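Local coordinates for protein N-formylglutamate amidohydrolase (Ralstonia eutropha, PDB 2Q7S) that binds a zinc ion and probably acts as a metal-dependent hydrolase of the N-formylglutamate amidohydrolase family, at residues A[23-28]-A[284-289]; A[60-65]-A[277-282]; A[193-198]-A[220-225]; A[202-207]-A[243-248]. All coordinates share one frame; numbering follows the deposited sequence.

Contact 1. Residues A[23-28]-A[284-289]; sequences ALPLVC and EYVRRG
Val286 and Pro25 make the tightest touch between the last helical turns and the lead-in to strand 26-30. Val286 has its CG1 anti to the backbone N (chi1 163°). This methyl lies 3.5 Å from Pro25 CD and 3.7 Å from Pro25 CG. The same methyl reaches Leu24, with Val286 CG1 4.1 Å from Leu24 CB.

Leu24 spreads its two methyls over Arg287. Its CD2 packs 3.8 Å from Arg287 CB, at the root of that side chain. Its CD1 lies over one face of the guanidinium, 3.9 Å from Arg287 NH1. The arginine chain is bent at chi3 (36°), which places NE off the line of the chain. Its charge is met by Glu22 through a salt bridge at NH1. The contact across the two segments is apolar.

Pro25 is the centre of an inverse gamma turn. The turn is closed by a weak bond of 2.8 Å from Leu26 N to Leu24 O. Leu24 and Pro25 meet the helix at this turn, just before the strand starts.

Strand 26-30 then runs between strands 71-75 and 166-174 of the central sheet. Pro25 also packs on Ala159 and Phe163 of helix 134-163. Trp167 of strand 166-174 touches both Pro25 and Val286. The end of helix 267-289 thus packs on the turn that leads into an inner strand of the central sheet.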
loop_
_atom_site.group_PDB
_atom_site.type_symbol
_atom_site.label_atom_id
_atom_site.label_comp_id
_atom_site.label_asym_id
_atom_site.label_seq_id
_atom_site.Cartn_x
_atom_site.Cartn_y
_atom_site.Cartn_z
ATOM N N ALA A 23 -3.986 -11.064 20.016
ATOM C CA ALA A 23 -3.278 -10.171 19.099
ATOM C C ALA A 23 -1.814 -10.636 18.888
ATOM O O ALA A 23 -1.220 -11.269 19.779
ATOM C CB ALA A 23 -3.349 -8.730 19.588
ATOM N N LEU A 24 -1.250 -10.334 17.705
ATOM C CA LEU A 24 0.197 -10.529 17.381
ATOM C C LEU A 24 0.700 -9.246 16.768
ATOM O O LEU A 24 -0.102 -8.495 16.209
ATOM C CB LEU A 24 0.325 -11.664 16.349
ATOM C CG LEU A 24 0.056 -13.076 16.897
ATOM C CD1 LEU A 24 -0.051 -14.087 15.723
ATOM C CD2 LEU A 24 1.175 -13.490 17.858
ATOM N N PRO A 25 2.016 -8.976 16.813
ATOM C CA PRO A 25 2.501 -7.720 16.193
ATOM C C PRO A 25 2.706 -7.810 14.666
ATOM O O PRO A 25 3.831 -7.670 14.155
ATOM C CB PRO A 25 3.858 -7.525 16.842
ATOM C CG PRO A 25 4.350 -8.948 17.145
ATOM C CD PRO A 25 3.101 -9.767 17.426
ATOM N N LEU A 26 1.620 -8.073 13.984
ATOM C CA LEU A 26 1.526 -8.068 12.538
ATOM C C LEU A 26 0.555 -6.960 12.221
ATOM O O LEU A 26 -0.656 -7.049 12.502
ATOM C CB LEU A 26 1.005 -9.406 12.054
ATOM C CG LEU A 26 0.716 -9.443 10.548
ATOM C CD1 LEU A 26 2.007 -9.427 9.789
ATOM C CD2 LEU A 26 -0.153 -10.676 10.243
ATOM N N VAL A 27 1.069 -5.890 11.637
ATOM C CA VAL A 27 0.237 -4.718 11.318
ATOM C C VAL A 27 0.311 -4.558 9.801
ATOM O O VAL A 27 1.413 -4.513 9.242
ATOM C CB VAL A 27 0.772 -3.451 12.004
ATOM C CG1 VAL A 27 -0.018 -2.185 11.584
ATOM C CG2 VAL A 27 0.772 -3.640 13.497
ATOM N N CYS A 28 -0.853 -4.483 9.145
ATOM C CA CYS A 28 -0.927 -4.488 7.684
ATOM C C CYS A 28 -1.710 -3.283 7.202
ATOM O O CYS A 28 -2.768 -2.990 7.750
ATOM C CB CYS A 28 -1.535 -5.793 7.188
ATOM S SG CYS A 28 -0.602 -7.227 7.633
ATOM N N GLU A 284 2.113 -17.414 12.496
ATOM C CA GLU A 284 2.937 -18.413 13.188
ATOM C C GLU A 284 4.433 -17.999 13.281
ATOM O O GLU A 284 5.102 -18.155 14.329
ATOM C CB GLU A 284 2.823 -19.734 12.450
ATOM C CG GLU A 284 1.483 -20.407 12.584
ATOM C CD GLU A 284 1.430 -21.762 11.855
ATOM O OE1 GLU A 284 1.823 -21.801 10.671
ATOM O OE2 GLU A 284 1.024 -22.778 12.461
ATOM N N TYR A 285 4.948 -17.491 12.177
ATOM C CA TYR A 285 6.308 -16.987 12.124
ATOM C C TYR A 285 6.504 -15.805 13.104
ATOM O O TYR A 285 7.425 -15.801 13.891
ATOM C CB TYR A 285 6.658 -16.604 10.698
ATOM C CG TYR A 285 8.040 -16.040 10.573
ATOM C CD1 TYR A 285 9.136 -16.855 10.340
ATOM C CD2 TYR A 285 8.248 -14.682 10.739
ATOM C CE1 TYR A 285 10.396 -16.309 10.264
ATOM C CE2 TYR A 285 9.480 -14.145 10.667
ATOM C CZ TYR A 285 10.541 -14.943 10.423
ATOM O OH TYR A 285 11.760 -14.359 10.378
ATOM N N VAL A 286 5.600 -14.839 13.064
ATOM C CA VAL A 286 5.592 -13.717 14.002
ATOM C C VAL A 286 5.533 -14.125 15.476
ATOM O O VAL A 286 6.261 -13.574 16.264
ATOM C CB VAL A 286 4.438 -12.748 13.608
ATOM C CG1 VAL A 286 4.062 -11.769 14.713
ATOM C CG2 VAL A 286 4.850 -12.044 12.355
ATOM N N ARG A 287 4.644 -15.062 15.850
ATOM C CA ARG A 287 4.527 -15.514 17.232
ATOM C C ARG A 287 5.807 -16.150 17.684
ATOM O O ARG A 287 6.218 -16.005 18.830
ATOM C CB ARG A 287 3.373 -16.531 17.406
ATOM C CG ARG A 287 3.187 -17.052 18.822
ATOM C CD ARG A 287 1.802 -17.720 19.009
ATOM N NE ARG A 287 1.438 -18.404 17.793
ATOM C CZ ARG A 287 0.304 -18.249 17.125
ATOM N NH1 ARG A 287 -0.685 -17.487 17.571
ATOM N NH2 ARG A 287 0.144 -18.918 16.013
ATOM N N ARG A 288 6.418 -16.916 16.806
ATOM C CA ARG A 288 7.708 -17.541 17.125
ATOM C C ARG A 288 8.906 -16.581 17.185
ATOM O O ARG A 288 9.968 -16.930 17.714
ATOM C CB ARG A 288 7.998 -18.625 16.102
ATOM C CG ARG A 288 7.072 -19.824 16.190
ATOM C CD ARG A 288 7.188 -20.647 14.916
ATOM N NE ARG A 288 6.263 -21.780 14.887
ATOM C CZ ARG A 288 5.876 -22.411 13.777
ATOM N NH1 ARG A 288 6.356 -22.060 12.582
ATOM N NH2 ARG A 288 5.001 -23.415 13.860
ATOM N N GLY A 289 8.746 -15.381 16.636
ATOM C CA GLY A 289 9.809 -14.398 16.605
ATOM C C GLY A 289 9.764 -13.414 17.752
ATOM O O GLY A 289 10.715 -12.680 17.940
#

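Contact 2. Residues A[60-65]-A[277-282]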
loop_
_atom_site.group_PDB
_atom_site.type_symbol
_atom_site.label_atom_id
_atom_site.label_comp_id
_atom_site.label_asym_id
_atom_site.label_seq_id
_atom_site.Cartn_x
_atom_site.Cartn_y
_atom_site.Cartn_z
ATOM N N ALA A 60 -9.740 -6.528 0.787
ATOM C CA ALA A 60 -10.582 -7.759 0.882
ATOM C C ALA A 60 -9.737 -9.006 0.601
ATOM O O ALA A 60 -9.997 -10.063 1.175
ATOM C CB ALA A 60 -11.785 -7.685 -0.089
ATOM N N LEU A 61 -8.705 -8.874 -0.254
ATOM C CA LEU A 61 -7.779 -9.994 -0.554
ATOM C C LEU A 61 -7.078 -10.436 0.715
ATOM O O LEU A 61 -6.910 -11.631 0.946
ATOM C CB LEU A 61 -6.724 -9.639 -1.580
ATOM C CG LEU A 61 -7.094 -9.596 -3.085
ATOM C CD1 LEU A 61 -5.887 -9.080 -3.859
ATOM C CD2 LEU A 61 -7.552 -10.970 -3.567
ATOM N N TRP A 62 -6.730 -9.460 1.554
ATOM C CA TRP A 62 -6.067 -9.767 2.816
ATOM C C TRP A 62 -6.964 -9.773 4.033
ATOM O O TRP A 62 -6.487 -9.548 5.161
ATOM C CB TRP A 62 -4.909 -8.808 3.009
ATOM C CG TRP A 62 -3.793 -8.910 1.980
ATOM C CD1 TRP A 62 -3.711 -8.226 0.794
ATOM C CD2 TRP A 62 -2.560 -9.655 2.089
ATOM N NE1 TRP A 62 -2.522 -8.515 0.153
ATOM C CE2 TRP A 62 -1.790 -9.363 0.936
ATOM C CE3 TRP A 62 -2.031 -10.531 3.047
ATOM C CZ2 TRP A 62 -0.533 -9.938 0.704
ATOM C CZ3 TRP A 62 -0.759 -11.122 2.802
ATOM C CH2 TRP A 62 -0.042 -10.802 1.654
ATOM N N GLU A 63 -8.251 -10.044 3.844
ATOM C CA GLU A 63 -9.197 -10.118 4.989
ATOM C C GLU A 63 -8.772 -10.990 6.188
ATOM O O GLU A 63 -9.114 -10.662 7.277
ATOM C CB GLU A 63 -10.590 -10.578 4.528
ATOM C CG GLU A 63 -10.594 -11.949 3.942
ATOM C CD GLU A 63 -11.911 -12.659 4.070
ATOM O OE1 GLU A 63 -12.963 -11.978 4.149
ATOM O OE2 GLU A 63 -11.885 -13.914 4.066
ATOM N N ALA A 64 -8.005 -12.059 5.964
ATOM C CA ALA A 64 -7.496 -13.007 7.015
ATOM C C ALA A 64 -6.651 -12.406 8.108
ATOM O O ALA A 64 -6.503 -12.990 9.158
ATOM C CB ALA A 64 -6.662 -14.073 6.374
ATOM N N VAL A 65 -6.032 -11.268 7.831
ATOM C CA VAL A 65 -5.105 -10.651 8.738
ATOM C C VAL A 65 -5.602 -10.532 10.212
ATOM O O VAL A 65 -4.871 -10.975 11.102
ATOM C CB VAL A 65 -4.608 -9.272 8.154
ATOM C CG1 VAL A 65 -3.886 -8.429 9.228
ATOM C CG2 VAL A 65 -3.668 -9.528 7.012
ATOM N N LEU A 277 -4.188 -18.591 3.759
ATOM C CA LEU A 277 -3.223 -19.611 4.144
ATOM C C LEU A 277 -1.815 -19.026 4.325
ATOM O O LEU A 277 -1.103 -19.430 5.250
ATOM C CB LEU A 277 -3.211 -20.769 3.137
ATOM C CG LEU A 277 -4.249 -21.907 3.194
ATOM C CD1 LEU A 277 -3.909 -22.989 4.205
ATOM C CD2 LEU A 277 -5.644 -21.418 3.434
ATOM N N LEU A 278 -1.411 -18.076 3.493
ATOM C CA LEU A 278 -0.088 -17.450 3.640
ATOM C C LEU A 278 -0.071 -16.648 4.961
ATOM O O LEU A 278 0.902 -16.678 5.705
ATOM C CB LEU A 278 0.225 -16.503 2.460
ATOM C CG LEU A 278 1.419 -15.571 2.701
ATOM C CD1 LEU A 278 2.705 -16.391 2.732
ATOM C CD2 LEU A 278 1.453 -14.393 1.674
ATOM N N THR A 279 -1.186 -16.003 5.275
ATOM C CA THR A 279 -1.288 -15.097 6.447
ATOM C C THR A 279 -1.217 -15.887 7.739
ATOM O O THR A 279 -0.654 -15.439 8.722
ATOM C CB THR A 279 -2.574 -14.162 6.342
ATOM O OG1 THR A 279 -2.477 -13.303 5.192
ATOM C CG2 THR A 279 -2.712 -13.240 7.539
ATOM N N LEU A 280 -1.832 -17.075 7.745
ATOM C CA LEU A 280 -1.794 -17.955 8.873
ATOM C C LEU A 280 -0.333 -18.341 9.104
ATOM O O LEU A 280 0.182 -18.313 10.237
ATOM C CB LEU A 280 -2.678 -19.201 8.629
ATOM C CG LEU A 280 -2.842 -20.213 9.761
ATOM C CD1 LEU A 280 -3.241 -19.514 11.098
ATOM C CD2 LEU A 280 -3.875 -21.301 9.395
ATOM N N ARG A 281 0.358 -18.678 8.031
ATOM C CA ARG A 281 1.770 -19.013 8.161
ATOM C C ARG A 281 2.642 -17.855 8.696
ATOM O O ARG A 281 3.553 -18.064 9.486
ATOM C CB ARG A 281 2.279 -19.492 6.817
ATOM C CG ARG A 281 3.681 -20.040 6.877
ATOM C CD ARG A 281 3.777 -21.341 7.688
ATOM N NE ARG A 281 5.188 -21.641 7.850
ATOM C CZ ARG A 281 5.982 -21.111 8.774
ATOM N NH1 ARG A 281 5.514 -20.250 9.687
ATOM N NH2 ARG A 281 7.269 -21.449 8.780
ATOM N N ILE A 282 2.371 -16.633 8.243
ATOM C CA ILE A 282 3.080 -15.468 8.721
ATOM C C ILE A 282 2.778 -15.231 10.199
ATOM O O ILE A 282 3.667 -14.857 10.915
ATOM C CB ILE A 282 2.692 -14.189 7.921
ATOM C CG1 ILE A 282 3.118 -14.289 6.443
ATOM C CG2 ILE A 282 3.238 -12.885 8.552
ATOM C CD1 ILE A 282 2.649 -13.051 5.598
#
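Leu278 is the first residue of 277-282 to touch 60-65, and it meets the indole of Trp62. Its CG is anti to the backbone N (chi1 166°). Branch CD2 does the touching, 3.9 Å from Trp62 CH2 and 4.1 Å from Trp62 CZ3. Trp62 also packs on Ile249 and Ile251 of strand 244-252, so its indole lies between helix 267-289 and the central sheet. Its side chain is about 8 Å from that of the zinc ligand His172.

Thr279 comes next and buries the most surface. The hydroxyl sits at the edge of the Trp62 ring, near its plane, with OG1 3.5 Å from Trp62 CE3. The methyl takes the other direction. Thr279 CG2 lies 3.7 Å from Val65 CA and 3.9 Å from Val65 CG2. Between them, Thr279 CB packs 4.1 Å from Ala64 CB. Trp62, Ala64 and Val65 all reach one threonine because the chain folds back in a type I beta turn from Trp62 to Val65, just after helix 58-61.

The Thr279 hydroxyl is buried but not without a partner, since it hydrogen-bonds to Leu275 O one helical turn back. That bond uses its proton. The oxygen is left turned to the ring edge, where the slightly positive C-H groups of Trp62 probably suit it. The joint otherwise rests on methyl and ring contacts, so shape rather than polar pairing matches the turn to the helix.

Contact 3. Residues A[193-198]-A[220-225]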
loop_
_atom_site.group_PDB
_atom_site.type_symbol
_atom_site.label_atom_id
_atom_site.label_comp_id
_atom_site.label_asym_id
_atom_site.label_seq_id
_atom_site.Cartn_x
_atom_site.Cartn_y
_atom_site.Cartn_z
ATOM N N PHE A 193 3.874 -11.552 -7.736
ATOM C CA PHE A 193 4.120 -10.853 -6.456
ATOM C C PHE A 193 5.464 -10.191 -6.562
ATOM O O PHE A 193 6.421 -10.826 -7.007
ATOM C CB PHE A 193 4.189 -11.822 -5.296
ATOM C CG PHE A 193 2.851 -12.302 -4.843
ATOM C CD1 PHE A 193 2.200 -13.309 -5.518
ATOM C CD2 PHE A 193 2.215 -11.699 -3.758
ATOM C CE1 PHE A 193 0.925 -13.720 -5.134
ATOM C CE2 PHE A 193 0.940 -12.154 -3.342
ATOM C CZ PHE A 193 0.321 -13.139 -4.032
ATOM N N VAL A 194 5.540 -8.924 -6.179
ATOM C CA VAL A 194 6.793 -8.217 -5.987
ATOM C C VAL A 194 6.884 -7.845 -4.515
ATOM O O VAL A 194 5.910 -7.315 -3.929
ATOM C CB VAL A 194 6.943 -6.936 -6.903
ATOM C CG1 VAL A 194 8.288 -6.218 -6.666
ATOM C CG2 VAL A 194 6.805 -7.321 -8.384
ATOM N N LEU A 195 8.036 -8.163 -3.935
ATOM C CA LEU A 195 8.328 -7.910 -2.511
ATOM C C LEU A 195 9.421 -6.842 -2.427
ATOM O O LEU A 195 10.504 -7.044 -2.900
ATOM C CB LEU A 195 8.819 -9.200 -1.854
ATOM C CG LEU A 195 7.885 -10.387 -1.958
ATOM C CD1 LEU A 195 8.511 -11.648 -1.286
ATOM C CD2 LEU A 195 6.506 -10.056 -1.378
ATOM N N GLY A 196 9.091 -5.682 -1.870
ATOM C CA GLY A 196 10.037 -4.590 -1.718
ATOM C C GLY A 196 10.442 -4.429 -0.263
ATOM O O GLY A 196 9.605 -4.261 0.614
ATOM N N ASP A 197 11.755 -4.476 -0.032
ATOM C CA ASP A 197 12.319 -4.281 1.286
ATOM C C ASP A 197 13.607 -3.431 1.180
ATOM O O ASP A 197 14.528 -3.566 1.997
ATOM C CB ASP A 197 12.537 -5.652 1.923
ATOM C CG ASP A 197 13.613 -6.527 1.158
ATOM O OD1 ASP A 197 14.219 -6.080 0.146
ATOM O OD2 ASP A 197 13.908 -7.647 1.623
ATOM N N ARG A 198 13.645 -2.557 0.165
ATOM C CA ARG A 198 14.742 -1.593 -0.074
ATOM C C ARG A 198 16.044 -2.361 -0.134
ATOM O O ARG A 198 16.922 -2.157 0.675
ATOM C CB ARG A 198 14.771 -0.476 1.012
ATOM C CG ARG A 198 13.406 0.183 1.233
ATOM C CD ARG A 198 13.101 1.236 0.229
ATOM N NE ARG A 198 13.960 2.374 0.475
ATOM C CZ ARG A 198 13.688 3.633 0.183
ATOM N NH1 ARG A 198 12.560 3.999 -0.421
ATOM N NH2 ARG A 198 14.587 4.547 0.503
ATOM N N TYR A 220 2.826 -19.245 -7.745
ATOM C CA TYR A 220 2.965 -17.827 -8.140
ATOM C C TYR A 220 4.439 -17.539 -8.412
ATOM O O TYR A 220 5.318 -18.170 -7.852
ATOM C CB TYR A 220 2.429 -16.915 -7.024
ATOM C CG TYR A 220 0.958 -17.116 -6.722
ATOM C CD1 TYR A 220 -0.012 -16.578 -7.549
ATOM C CD2 TYR A 220 0.549 -17.907 -5.657
ATOM C CE1 TYR A 220 -1.351 -16.748 -7.266
ATOM C CE2 TYR A 220 -0.789 -18.120 -5.378
ATOM C CZ TYR A 220 -1.744 -17.547 -6.195
ATOM O OH TYR A 220 -3.098 -17.728 -5.971
ATOM N N THR A 221 4.711 -16.602 -9.292
ATOM C CA THR A 221 6.066 -16.094 -9.492
ATOM C C THR A 221 6.254 -14.949 -8.514
ATOM O O THR A 221 5.280 -14.239 -8.168
ATOM C CB THR A 221 6.284 -15.656 -10.964
ATOM O OG1 THR A 221 5.299 -14.683 -11.320
ATOM C CG2 THR A 221 6.153 -16.905 -11.895
ATOM N N VAL A 222 7.473 -14.840 -7.982
ATOM C CA VAL A 222 7.808 -13.832 -6.968
ATOM C C VAL A 222 9.138 -13.197 -7.411
ATOM O O VAL A 222 10.054 -13.916 -7.806
ATOM C CB VAL A 222 7.912 -14.430 -5.527
ATOM C CG1 VAL A 222 8.231 -13.351 -4.477
ATOM C CG2 VAL A 222 6.637 -15.193 -5.146
ATOM N N ALA A 223 9.194 -11.868 -7.422
ATOM C CA ALA A 223 10.439 -11.097 -7.641
ATOM C C ALA A 223 10.650 -10.236 -6.404
ATOM O O ALA A 223 9.672 -9.782 -5.802
ATOM C CB ALA A 223 10.334 -10.169 -8.909
ATOM N N ARG A 224 11.907 -10.024 -6.022
ATOM C CA ARG A 224 12.249 -9.075 -4.959
ATOM C C ARG A 224 12.737 -7.808 -5.630
ATOM O O ARG A 224 13.529 -7.875 -6.563
ATOM C CB ARG A 224 13.375 -9.624 -4.072
ATOM C CG ARG A 224 12.970 -10.890 -3.318
ATOM C CD ARG A 224 14.008 -11.267 -2.251
ATOM N NE ARG A 224 13.767 -12.616 -1.727
ATOM C CZ ARG A 224 14.226 -13.056 -0.564
ATOM N NH1 ARG A 224 14.944 -12.262 0.224
ATOM N NH2 ARG A 224 13.925 -14.281 -0.158
ATOM N N ASN A 225 12.273 -6.666 -5.143
ATOM C CA ASN A 225 12.866 -5.347 -5.481
ATOM C C ASN A 225 12.929 -5.016 -6.965
ATOM O O ASN A 225 13.815 -4.275 -7.422
ATOM C CB ASN A 225 14.224 -5.205 -4.793
ATOM C CG ASN A 225 14.083 -5.269 -3.277
ATOM O OD1 ASN A 225 13.490 -4.386 -2.686
ATOM N ND2 ASN A 225 14.551 -6.349 -2.665
HETATM O O HOH W 1 15.545 -9.389 0.338
#
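Phe193 and Thr221 open a ladder of parallel strand bonds between 193-196 and 222-224. Phe193 N gives to Thr221 O at 3.1 Å. Ala223 N then gives to Phe193 O, and Leu195 N to Ala223 O, both at 3.0 Å. Asn225 N closes the series on Leu195 O at 2.9 Å.

Beyond the strands, side chains take over. The Asn225 amide works in both directions. Its OD1 accepts from Asp197 N at 3.2 Å, and its ND2 gives to Asp197 OD1 at 2.8 Å. The carboxylate oxygen lies in the amide plane, while ND2 meets OD1 on the syn side, 33° out of the carboxylate plane. Asp197 OD1 also accepts from Gly200 N. Asp197 OD2 accepts a hydrogen bond from a water, which itself accepts from Arg224 NH1. The other nitrogens of that guanidinium hold salt bridges to Asp209 and Glu212.

At the start of the ladder, the edge of Phe193 meets the face of Tyr220 in a T-shaped pair, planes at 78°. Phe193 CE1 sits 3.7 Å from Tyr220 CG. Leu195 CD1 packs on Val222 CG1 on the same sheet face, under helix 205-217.

The two strands form a beta-alpha-beta unit with this helix. Each oxygen of the Asp197 carboxylate is engaged, which should stabilise its negative charge and probably help hold the chain where it leaves strand 193-196.

Contact 4. Residues A[202-207]-A[243-248]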
loop_
_atom_site.group_PDB
_atom_site.type_symbol
_atom_site.label_atom_id
_atom_site.label_comp_id
_atom_site.label_asym_id
_atom_site.label_seq_id
_atom_site.Cartn_x
_atom_site.Cartn_y
_atom_site.Cartn_z
ATOM N N THR A 202 14.910 -3.505 5.128
ATOM C CA THR A 202 13.795 -3.068 5.991
ATOM C C THR A 202 13.051 -4.180 6.692
ATOM O O THR A 202 12.225 -3.921 7.585
ATOM C CB THR A 202 12.748 -2.344 5.166
ATOM O OG1 THR A 202 12.211 -3.271 4.205
ATOM C CG2 THR A 202 13.365 -1.106 4.485
ATOM N N CYS A 203 13.297 -5.408 6.251
ATOM C CA CYS A 203 12.722 -6.601 6.853
ATOM C C CYS A 203 13.828 -7.646 7.135
ATOM O O CYS A 203 14.747 -7.877 6.333
ATOM C CB CYS A 203 11.712 -7.199 5.912
ATOM S SG CYS A 203 10.614 -8.376 6.656
ATOM N N GLU A 204 13.721 -8.289 8.285
ATOM C CA GLU A 204 14.586 -9.376 8.589
ATOM C C GLU A 204 14.350 -10.481 7.545
ATOM O O GLU A 204 13.217 -10.730 7.098
ATOM C CB GLU A 204 14.364 -9.835 10.021
ATOM C CG GLU A 204 12.949 -10.200 10.341
ATOM C CD GLU A 204 12.654 -11.642 10.213
ATOM O OE1 GLU A 204 13.593 -12.436 10.161
ATOM O OE2 GLU A 204 11.456 -11.991 10.172
ATOM N N PRO A 205 15.439 -11.096 7.088
ATOM C CA PRO A 205 15.351 -11.936 5.906
ATOM C C PRO A 205 14.446 -13.157 6.005
ATOM O O PRO A 205 13.963 -13.620 4.979
ATOM C CB PRO A 205 16.819 -12.368 5.679
ATOM C CG PRO A 205 17.470 -12.193 6.992
ATOM C CD PRO A 205 16.817 -10.997 7.596
ATOM N N GLY A 206 14.289 -13.732 7.182
ATOM C CA GLY A 206 13.527 -14.974 7.337
ATOM C C GLY A 206 12.071 -14.798 6.890
ATOM O O GLY A 206 11.478 -15.715 6.328
ATOM N N LEU A 207 11.497 -13.622 7.117
ATOM C CA LEU A 207 10.118 -13.385 6.703
ATOM C C LEU A 207 9.968 -13.216 5.197
ATOM O O LEU A 207 9.000 -13.720 4.615
ATOM C CB LEU A 207 9.479 -12.208 7.425
ATOM C CG LEU A 207 8.004 -11.926 7.036
ATOM C CD1 LEU A 207 7.093 -13.128 7.291
ATOM C CD2 LEU A 207 7.473 -10.710 7.750
ATOM N N ARG A 243 14.330 -4.452 15.670
ATOM C CA ARG A 243 13.241 -5.419 15.627
ATOM C C ARG A 243 11.926 -4.879 15.074
ATOM O O ARG A 243 10.826 -5.390 15.379
ATOM C CB ARG A 243 13.075 -6.085 16.983
ATOM C CG ARG A 243 14.373 -6.707 17.446
ATOM C CD ARG A 243 14.268 -7.263 18.840
ATOM N NE ARG A 243 13.160 -8.208 19.021
ATOM C CZ ARG A 243 13.058 -9.386 18.407
ATOM N NH1 ARG A 243 13.987 -9.801 17.560
ATOM N NH2 ARG A 243 12.032 -10.176 18.666
ATOM N N ARG A 244 12.050 -3.871 14.223
ATOM C CA ARG A 244 10.934 -3.278 13.510
ATOM C C ARG A 244 11.178 -3.654 12.054
ATOM O O ARG A 244 12.266 -3.440 11.532
ATOM C CB ARG A 244 10.903 -1.773 13.680
ATOM C CG ARG A 244 10.786 -1.295 15.130
ATOM C CD ARG A 244 11.212 0.118 15.264
ATOM N NE ARG A 244 10.835 0.676 16.568
ATOM C CZ ARG A 244 9.639 1.197 16.848
ATOM N NH1 ARG A 244 8.682 1.226 15.942
ATOM N NH2 ARG A 244 9.383 1.680 18.057
ATOM N N ASN A 245 10.174 -4.232 11.420
ATOM C CA ASN A 245 10.310 -4.810 10.075
ATOM C C ASN A 245 9.199 -4.297 9.183
ATOM O O ASN A 245 8.055 -4.225 9.596
ATOM C CB ASN A 245 10.237 -6.352 10.149
ATOM C CG ASN A 245 11.277 -6.944 11.080
ATOM O OD1 ASN A 245 12.437 -7.109 10.707
ATOM N ND2 ASN A 245 10.884 -7.158 12.333
ATOM N N SER A 246 9.534 -3.996 7.944
ATOM C CA SER A 246 8.546 -3.567 6.976
ATOM C C SER A 246 8.857 -4.237 5.618
ATOM O O SER A 246 10.041 -4.293 5.120
ATOM C CB SER A 246 8.554 -2.042 6.861
ATOM O OG SER A 246 7.413 -1.508 6.221
ATOM N N LEU A 247 7.786 -4.687 5.002
ATOM C CA LEU A 247 7.817 -5.332 3.677
ATOM C C LEU A 247 6.677 -4.811 2.783
ATOM O O LEU A 247 5.513 -4.909 3.153
ATOM C CB LEU A 247 7.674 -6.850 3.882
ATOM C CG LEU A 247 7.741 -7.714 2.608
ATOM C CD1 LEU A 247 9.141 -7.548 1.952
ATOM C CD2 LEU A 247 7.441 -9.171 3.004
ATOM N N GLN A 248 6.988 -4.271 1.601
ATOM C CA GLN A 248 5.924 -3.883 0.666
ATOM C C GLN A 248 5.600 -5.101 -0.196
ATOM O O GLN A 248 6.497 -5.744 -0.715
ATOM C CB GLN A 248 6.379 -2.715 -0.185
ATOM C CG GLN A 248 5.289 -2.047 -0.967
ATOM C CD GLN A 248 5.686 -0.695 -1.520
ATOM O OE1 GLN A 248 6.281 0.133 -0.827
ATOM N NE2 GLN A 248 5.362 -0.464 -2.783
#
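Thr202 and Ser246 share the tightest polar contact here. Ser246 N gives to Thr202 O at 2.7 Å, from 39° above the carbonyl plane. Thr202 OG1 gives back to Ser246 O at 2.6 Å. Thr202 OG1 lies between its own backbone N and carbonyl carbon (chi1 63°). This places it beside Ser246 O. Thr202 thus serves both main-chain polar groups of one strand residue. Its carbonyl also receives a C-H contact, with Asn245 CA 3.3 Å from Thr202 O.

The second grip is two residues on. Glu204 N gives to Asn245 OD1 at 3.0 Å. Glu204 CG also comes close, 3.2 Å from Asn245 OD1. Cys203 lies between the two grips and adds an apolar touch, SG 4.3 Å from Leu247 CB.

Other residues hold these groups in place. Asn245 ND2 gives to Val166 O, which fixes the amide with OD1 facing Glu204. Ser246 OG bonds to His168 ND1, on the neighbouring strand 166-174. Glu204 OE2 accepts from Trp167 NE1 and is also hydrogen-bonded to Tyr285 OH. Glu204 holds the N-cap position of helix 205-217, and its OE1 accepts a weak capping bond from Gly206 N at 3.3 Å.

Strand 193-196 borders this strand further along, and Thr202 carries on its bonding past that strand's end. The chemistry ties the helix start to the sheet through three hydrogen bonds, two of them between a side chain and a main-chain group, and the carboxylate at the helix N-terminus probably interacts well with the helix dipole.

In the fold
Contacts 1 and 2 use successive turns of helix 267-289, with centres 12 Å apart. They join where Cys28 SG packs 3.8 Å from Val65 CG1 and Leu26 CD1 lies 3.9 Å from Ile282 CG2. Contacts 3 and 4 meet in the central sheet, where Gly196 O and Gln248 N are 2.8 Å apart. Helix 205-217, which starts in contact 4, links the two strands of contact 3. Contact 1 reaches contact 4 through Gly289 O and Arg243 NH2, 2.9 Å apart. The zinc, held by His32, Asp55 and His172, lies about 10 Å from the Trp62 side chain, 11 Å from that of Val194 and 13 Å from that of Ser246. Contact 1 is away from it.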